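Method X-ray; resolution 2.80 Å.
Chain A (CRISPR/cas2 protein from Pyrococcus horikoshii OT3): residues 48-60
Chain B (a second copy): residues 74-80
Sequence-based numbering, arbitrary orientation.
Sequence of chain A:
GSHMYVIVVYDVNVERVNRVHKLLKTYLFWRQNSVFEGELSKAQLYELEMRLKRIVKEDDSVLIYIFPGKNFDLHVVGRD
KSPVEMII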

# COMPACT_ATOMS: atom_id res chain seq x y z
N LEU A 48 -12.24 -11.75 5.56
CA LEU A 48 -10.81 -11.66 5.33
C LEU A 48 -10.09 -11.12 6.55
O LEU A 48 -9.04 -11.64 6.94
CB LEU A 48 -10.55 -10.77 4.13
CG LEU A 48 -9.10 -10.38 3.89
CD1 LEU A 48 -8.25 -11.61 3.59
CD2 LEU A 48 -9.06 -9.40 2.75
N GLU A 49 -10.65 -10.07 7.16
CA GLU A 49 -10.03 -9.44 8.32
C GLU A 49 -10.01 -10.38 9.51
O GLU A 49 -9.03 -10.41 10.26
CB GLU A 49 -10.77 -8.17 8.66
CG GLU A 49 -10.02 -7.29 9.61
CD GLU A 49 -10.49 -7.46 11.00
OE1 GLU A 49 -11.56 -8.09 11.18
OE2 GLU A 49 -9.79 -7.00 11.91
N MET A 50 -11.09 -11.15 9.70
CA MET A 50 -11.14 -12.13 10.77
C MET A 50 -10.13 -13.24 10.54
O MET A 50 -9.46 -13.69 11.48
CB MET A 50 -12.56 -12.69 10.90
CG MET A 50 -12.75 -13.74 12.02
SD MET A 50 -12.67 -15.47 11.44
CE MET A 50 -13.77 -16.31 12.58
N ARG A 51 -10.01 -13.71 9.31
CA ARG A 51 -9.03 -14.76 9.05
C ARG A 51 -7.60 -14.22 9.11
O ARG A 51 -6.70 -14.93 9.58
CB ARG A 51 -9.35 -15.42 7.70
CG ARG A 51 -10.57 -16.34 7.78
CD ARG A 51 -11.09 -16.78 6.41
NE ARG A 51 -10.36 -17.96 5.93
CZ ARG A 51 -10.39 -18.39 4.67
NH1 ARG A 51 -11.12 -17.76 3.76
NH2 ARG A 51 -9.68 -19.46 4.32
N LEU A 52 -7.39 -12.95 8.73
CA LEU A 52 -6.08 -12.32 8.89
C LEU A 52 -5.75 -12.14 10.36
O LEU A 52 -4.60 -12.35 10.77
CB LEU A 52 -6.06 -10.95 8.21
CG LEU A 52 -5.82 -10.89 6.70
CD1 LEU A 52 -6.22 -9.54 6.13
CD2 LEU A 52 -4.37 -11.20 6.37
N LYS A 53 -6.76 -11.82 11.17
CA LYS A 53 -6.53 -11.56 12.59
C LYS A 53 -6.12 -12.82 13.33
O LYS A 53 -5.41 -12.74 14.34
CB LYS A 53 -7.79 -10.95 13.21
CG LYS A 53 -7.52 -10.01 14.35
CD LYS A 53 -8.77 -9.22 14.68
CE LYS A 53 -8.43 -7.75 14.80
NZ LYS A 53 -9.67 -6.94 14.87
N ARG A 54 -6.54 -13.98 12.84
CA ARG A 54 -6.16 -15.24 13.46
C ARG A 54 -4.80 -15.72 13.00
O ARG A 54 -4.25 -16.63 13.62
CB ARG A 54 -7.22 -16.31 13.18
CG ARG A 54 -8.63 -15.90 13.66
CD ARG A 54 -9.60 -17.07 13.88
NE ARG A 54 -8.95 -18.27 14.40
CZ ARG A 54 -8.65 -18.47 15.68
NH1 ARG A 54 -8.98 -17.57 16.60
NH2 ARG A 54 -8.05 -19.60 16.05
N ILE A 55 -4.21 -15.08 11.99
CA ILE A 55 -2.89 -15.45 11.50
C ILE A 55 -1.81 -14.58 12.13
O ILE A 55 -0.79 -15.09 12.60
CB ILE A 55 -2.83 -15.35 9.96
CG1 ILE A 55 -3.62 -16.47 9.29
CG2 ILE A 55 -1.39 -15.41 9.49
CD1 ILE A 55 -3.54 -16.41 7.77
N VAL A 56 -2.06 -13.26 12.17
CA VAL A 56 -1.04 -12.31 12.58
C VAL A 56 -0.79 -12.44 14.08
O VAL A 56 -1.71 -12.66 14.88
CB VAL A 56 -1.42 -10.87 12.18
CG1 VAL A 56 -1.52 -10.76 10.67
CG2 VAL A 56 -2.68 -10.38 12.87
N LYS A 57 0.47 -12.38 14.44
CA LYS A 57 0.95 -12.48 15.80
C LYS A 57 2.15 -11.56 15.89
O LYS A 57 2.83 -11.37 14.88
CB LYS A 57 1.37 -13.93 16.15
CG LYS A 57 0.23 -14.88 16.43
CD LYS A 57 0.44 -16.28 15.82
CE LYS A 57 -0.91 -17.00 15.54
NZ LYS A 57 -1.00 -17.51 14.12
N GLU A 58 2.33 -10.91 17.05
CA GLU A 58 3.67 -10.60 17.57
C GLU A 58 4.45 -9.62 16.65
O GLU A 58 5.44 -9.99 16.02
CB GLU A 58 4.41 -11.94 17.78
CG GLU A 58 5.69 -12.05 18.53
CD GLU A 58 6.71 -12.80 17.68
OE1 GLU A 58 6.41 -13.12 16.50
OE2 GLU A 58 7.75 -13.19 18.23
N ASP A 59 3.90 -8.42 16.54
CA ASP A 59 4.39 -7.31 15.69
C ASP A 59 4.30 -7.57 14.19
O ASP A 59 4.93 -6.88 13.41
CB ASP A 59 5.82 -6.88 16.08
CG ASP A 59 5.86 -6.13 17.40
OD1 ASP A 59 6.98 -5.95 17.97
OD2 ASP A 59 4.79 -5.69 17.90
N ASP A 60 3.43 -8.47 13.77
CA ASP A 60 2.98 -8.53 12.38
C ASP A 60 1.95 -7.46 12.13
O ASP A 60 1.17 -7.10 13.02
CB ASP A 60 2.32 -9.85 12.04
CG ASP A 60 3.29 -10.95 11.90
OD1 ASP A 60 4.51 -10.75 12.14
OD2 ASP A 60 2.79 -12.03 11.55
N LEU B 74 -8.72 3.65 6.88
CA LEU B 74 -7.66 2.66 7.03
C LEU B 74 -7.93 1.86 8.30
O LEU B 74 -8.12 2.43 9.37
CB LEU B 74 -6.27 3.33 7.09
CG LEU B 74 -5.12 2.50 7.66
CD1 LEU B 74 -4.76 1.35 6.72
CD2 LEU B 74 -3.90 3.36 7.93
N HIS B 75 -7.98 0.54 8.16
CA HIS B 75 -8.03 -0.37 9.30
C HIS B 75 -6.73 -1.16 9.33
O HIS B 75 -6.30 -1.67 8.29
CB HIS B 75 -9.23 -1.32 9.22
CG HIS B 75 -9.18 -2.41 10.25
ND1 HIS B 75 -9.26 -2.16 11.61
CD2 HIS B 75 -9.02 -3.75 10.13
CE1 HIS B 75 -9.16 -3.29 12.27
NE2 HIS B 75 -9.03 -4.27 11.40
N VAL B 76 -6.13 -1.28 10.51
CA VAL B 76 -4.86 -1.96 10.71
C VAL B 76 -5.08 -3.25 11.50
O VAL B 76 -5.64 -3.22 12.60
CB VAL B 76 -3.87 -1.03 11.43
CG1 VAL B 76 -2.46 -1.63 11.47
CG2 VAL B 76 -3.85 0.35 10.78
N VAL B 77 -4.60 -4.37 10.97
CA VAL B 77 -4.57 -5.64 11.69
C VAL B 77 -3.17 -5.85 12.27
O VAL B 77 -2.17 -5.75 11.54
CB VAL B 77 -4.97 -6.81 10.77
CG1 VAL B 77 -5.24 -8.05 11.57
CG2 VAL B 77 -6.20 -6.44 9.97
N GLY B 78 -3.08 -6.17 13.55
CA GLY B 78 -1.79 -6.29 14.19
C GLY B 78 -1.31 -5.00 14.80
O GLY B 78 -2.10 -4.26 15.37
N ARG B 79 -0.01 -4.74 14.70
CA ARG B 79 0.65 -3.57 15.28
C ARG B 79 0.32 -2.28 14.55
O ARG B 79 0.63 -2.12 13.37
CB ARG B 79 2.18 -3.74 15.25
CG ARG B 79 3.05 -2.98 16.24
CD ARG B 79 2.38 -2.70 17.63
NE ARG B 79 3.37 -2.17 18.57
CZ ARG B 79 3.61 -0.85 18.72
NH1 ARG B 79 2.88 0.10 18.08
NH2 ARG B 79 4.60 -0.45 19.52
N ASP B 80 -0.19 -1.32 15.30
CA ASP B 80 -0.40 0.04 14.84
C ASP B 80 0.74 0.89 15.38
O ASP B 80 0.79 1.19 16.58
CB ASP B 80 -1.76 0.56 15.30
CG ASP B 80 -2.40 1.46 14.28
OD1 ASP B 80 -1.63 2.08 13.50
OD2 ASP B 80 -3.64 1.60 14.30

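The last turns of a helix in chain A and the loop that follows it pack against the end of a strand in chain B, whose N-to-C direction lies 31° from that of the helix. Polar contacts mark both ends of this small interface, and an apolar patch lies between them.

At one end, the acceptor is the carboxylate of E49(A). E49(A) OE2 receives a hydrogen bond from NE2 of H75(B) at 2.9 Å, with an N-H...acceptor angle of 149°, and the oxygen lies near the plane of the imidazole, at the ring edge, where an NE2 proton points. E49(A) OE2 also accepts from NZ of K53(A), 3.0 Å away, in a salt bridge one helical turn along chain A. One oxygen therefore serves two donors, one from each chain. K53(A) NZ and H75(B) NE2 remain 4.4 Å apart; the carboxylate links them, and its negative charge offsets that of the lysine.

V77(B) fills the middle and gives up more surface to the other chain than any other residue here. V77(B) CG1 lies 3.7 Å from CG2 of V56(A) and 3.9 Å from CA of K53(A), while V77(B) CG2 meets CG of E49(A) at 3.9 Å. The valine thus rests on carbon atoms of the helix and of the loop that follows it, including the stem of the glutamate whose carboxylate accepts from H75(B).

Beyond the helix, the backbone takes over. The carbonyl O of D60(A) accepts a hydrogen bond from N of R79(B) at 3.1 Å and 161°, a nearly straight approach that satisfies both groups. It also receives a CA-H...O contact from G78(B), with G78(B) CA and D60(A) O 3.3 Å apart. Glycine permits this closeness: an ideal CB on G78(B) would fall 2.0 Å from D60(A) O, a clash. The backbone angles of G78(B), 91/-142, independently call for glycine, since a CB would also be jammed against the preceding carbonyl. The end of the D60(A) side chain leads away from chain B, and both its carboxylate oxygens are hydrogen-bonded elsewhere in the structure.

The D59(A) and R79(B) side chains add a looser electrostatic contact. OD2 of D59(A) lies 3.9 Å from NE of R79(B), a long salt bridge, and comes closer, at 3.6 Å, to the aliphatic CG of the arginine. The guanidinium of R79(B) is also engaged within its own chain, where R79(B) NH1 makes a weak hydrogen bond to O of D80(B) at 2.8 Å, bent to 124°.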